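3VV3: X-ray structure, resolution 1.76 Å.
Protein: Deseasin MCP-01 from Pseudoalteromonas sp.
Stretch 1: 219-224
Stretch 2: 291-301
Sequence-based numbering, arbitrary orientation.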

# COMPACT_ATOMS: atom_id res chain seq x y z
N ASN A 219 23.21 -1.19 11.20
CA ASN A 219 24.27 -0.90 10.25
C ASN A 219 24.40 0.61 10.04
O ASN A 219 23.41 1.31 9.84
CB ASN A 219 23.99 -1.61 8.92
CG ASN A 219 23.96 -3.13 9.06
OD1 ASN A 219 24.79 -3.82 8.48
ND2 ASN A 219 23.01 -3.65 9.83
N ASP A 220 25.63 1.12 10.08
CA ASP A 220 25.83 2.57 9.96
C ASP A 220 25.37 3.17 8.63
O ASP A 220 25.05 4.37 8.57
CB ASP A 220 27.28 2.95 10.23
CG ASP A 220 27.66 2.85 11.70
OD1 ASP A 220 26.78 3.09 12.56
OD2 ASP A 220 28.83 2.55 11.99
N ASN A 221 25.33 2.38 7.56
CA ASN A 221 24.96 2.92 6.25
C ASN A 221 23.45 2.86 5.99
O ASN A 221 22.99 3.24 4.91
CB ASN A 221 25.71 2.22 5.12
CG ASN A 221 25.36 0.75 5.03
OD1 ASN A 221 25.16 0.08 6.05
ND2 ASN A 221 25.30 0.23 3.81
N VAL A 222 22.69 2.37 6.96
CA VAL A 222 21.23 2.39 6.84
C VAL A 222 20.70 3.77 7.21
O VAL A 222 21.01 4.29 8.28
CB VAL A 222 20.58 1.31 7.74
CG1 VAL A 222 19.06 1.49 7.81
CG2 VAL A 222 20.94 -0.10 7.24
N LEU A 223 19.90 4.36 6.32
CA LEU A 223 19.29 5.65 6.58
C LEU A 223 17.78 5.45 6.56
O LEU A 223 17.21 5.16 5.52
CB LEU A 223 19.76 6.68 5.54
CG LEU A 223 19.11 8.07 5.52
CD1 LEU A 223 19.16 8.73 6.89
CD2 LEU A 223 19.78 8.95 4.48
N SER A 224 17.15 5.56 7.73
CA SER A 224 15.75 5.17 7.93
C SER A 224 14.85 6.38 7.90
O SER A 224 15.09 7.35 8.63
CB SER A 224 15.56 4.45 9.28
OG SER A 224 16.29 3.25 9.32
N THR A 291 32.22 10.26 2.08
CA THR A 291 32.07 8.88 2.53
C THR A 291 30.58 8.64 2.70
O THR A 291 29.80 9.58 2.76
CB THR A 291 32.75 8.63 3.88
OG1 THR A 291 32.08 9.40 4.89
CG2 THR A 291 34.23 9.01 3.84
N THR A 292 30.19 7.37 2.79
CA THR A 292 28.78 7.04 2.97
C THR A 292 28.22 7.68 4.24
O THR A 292 27.11 8.25 4.24
CB THR A 292 28.60 5.52 3.05
OG1 THR A 292 29.08 4.93 1.85
CG2 THR A 292 27.13 5.15 3.24
N LEU A 293 28.98 7.59 5.32
CA LEU A 293 28.56 8.17 6.59
C LEU A 293 28.46 9.69 6.50
O LEU A 293 27.56 10.29 7.09
CB LEU A 293 29.53 7.76 7.70
CG LEU A 293 29.22 8.33 9.09
CD1 LEU A 293 27.84 7.91 9.55
CD2 LEU A 293 30.29 7.91 10.09
N GLU A 294 29.38 10.33 5.79
CA GLU A 294 29.30 11.78 5.61
C GLU A 294 28.05 12.16 4.84
O GLU A 294 27.37 13.14 5.18
CB GLU A 294 30.55 12.31 4.89
CG GLU A 294 31.77 12.39 5.78
CD GLU A 294 33.04 12.72 5.00
OE1 GLU A 294 33.07 12.51 3.77
OE2 GLU A 294 34.01 13.18 5.65
N LEU A 295 27.75 11.39 3.80
CA LEU A 295 26.55 11.58 3.00
C LEU A 295 25.29 11.47 3.86
O LEU A 295 24.40 12.32 3.81
CB LEU A 295 26.50 10.56 1.87
CG LEU A 295 25.30 10.63 0.93
CD1 LEU A 295 25.17 12.02 0.33
CD2 LEU A 295 25.42 9.58 -0.19
N LYS A 296 25.23 10.40 4.65
CA LYS A 296 24.09 10.16 5.51
C LYS A 296 23.90 11.31 6.49
O LYS A 296 22.80 11.84 6.62
CB LYS A 296 24.27 8.85 6.28
CG LYS A 296 23.21 8.64 7.38
CD LYS A 296 23.37 7.27 8.04
CE LYS A 296 22.56 7.16 9.33
NZ LYS A 296 22.77 5.84 9.97
N GLU A 297 24.98 11.69 7.16
CA GLU A 297 24.90 12.73 8.18
C GLU A 297 24.58 14.08 7.57
O GLU A 297 23.90 14.91 8.18
CB GLU A 297 26.19 12.78 9.02
CG GLU A 297 26.39 11.53 9.88
CD GLU A 297 27.47 11.70 10.94
OE1 GLU A 297 28.41 12.49 10.73
OE2 GLU A 297 27.36 11.02 11.98
N LEU A 298 25.06 14.31 6.35
CA LEU A 298 24.77 15.55 5.65
C LEU A 298 23.28 15.67 5.33
O LEU A 298 22.67 16.73 5.51
CB LEU A 298 25.60 15.64 4.37
CG LEU A 298 25.38 16.90 3.52
CD1 LEU A 298 26.72 17.38 2.97
CD2 LEU A 298 24.41 16.62 2.40
N LEU A 299 22.68 14.59 4.85
CA LEU A 299 21.25 14.58 4.57
C LEU A 299 20.46 14.87 5.84
O LEU A 299 19.48 15.64 5.82
CB LEU A 299 20.84 13.25 3.94
CG LEU A 299 21.37 13.06 2.51
CD1 LEU A 299 21.31 11.58 2.07
CD2 LEU A 299 20.62 13.96 1.54
N MET A 300 20.88 14.27 6.95
CA MET A 300 20.23 14.49 8.23
C MET A 300 20.41 15.93 8.74
O MET A 300 19.44 16.59 9.11
CB MET A 300 20.76 13.49 9.26
CG MET A 300 20.32 12.05 8.96
SD MET A 300 21.18 10.80 9.93
CE MET A 300 20.60 11.15 11.60
N SER A 301 21.64 16.41 8.74
CA SER A 301 21.94 17.69 9.37
C SER A 301 21.47 18.87 8.54
O SER A 301 21.17 19.93 9.09
CB SER A 301 23.44 17.81 9.68
OG SER A 301 24.20 17.84 8.49
O HOH W 1 25.15 5.97 11.62

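How do the two backbones lie against each other? Stretch 1 opens with a type I beta turn from Asn 219 to Val 222, closed by a hydrogen bond from Val 222 N to Asn 219 O at 3.2 Å, and then runs into a strand at Val 222. Stretch 2 is a helix from Thr 292 to Ser 301. The strand and helix axes run in nearly the same direction, 14° apart, and approach to 9.5 Å, a spacing that leaves room for side chains between them. Thr 291 caps the helix: Glu 294 N donates to Thr 291 OG1 at 3.0 Å, while Thr 291 N donates to Glu 294 OE1 at 2.9 Å, so each side chain serves the other residue's backbone.

What joins the helix to the turn and the start of the strand? The answer is Lys 296, whose CA-to-CB bond points toward stretch 1 and whose four chi angles are all t. This extended chain carries the ammonium group to two backbone carbonyls, with Lys 296 NZ donating to Val 222 O at 2.9 Å and to Asp 220 O at 3.1 Å. A lysine suits the place because its amine can donate several hydrogen bonds at once, and its long aliphatic stem can span the gap between the backbones. Water 1 accepts a further bond from Lys 296 NZ at 2.9 Å and donates a weak one to Asp 220 OD1 at 3.4 Å, linking the amine to the exposed aspartate side chain.

Where is the apolar part of the contact? It centres on Leu 223, whose CA-to-CB bond points toward the helix and which has 80 Å² covered by it, the largest share of any residue here. Its two methyls reach different neighbours: Leu 223 CD2 lies 3.9 Å from Leu 299 CD1, and Leu 223 CD1 lies 4.1 Å from Met 300 CG. Leu 223 CD1 also comes within 4.1 Å of Lys 296 CG, so the lysine stem adds to the greasy surface while its amine serves the carbonyls. A branched, apolar leucine fits this buried position, whereas the CA-to-CB bond of its neighbour Val 222 points away, and Val 222 meets the lysine through its carbonyl.

What closes the contact near the start of the helix? The CA-to-CB bond of Thr 292 points toward stretch 1, and its methyl packs on the buried Asn 221, with Thr 292 CG2 3.8 Å from Asn 221 CB. Here each polar residue offers carbon to the other, and Asn 221 ND2 is hydrogen-bonded elsewhere in the structure. Together the two stretches bury 333 Å², counting both sides.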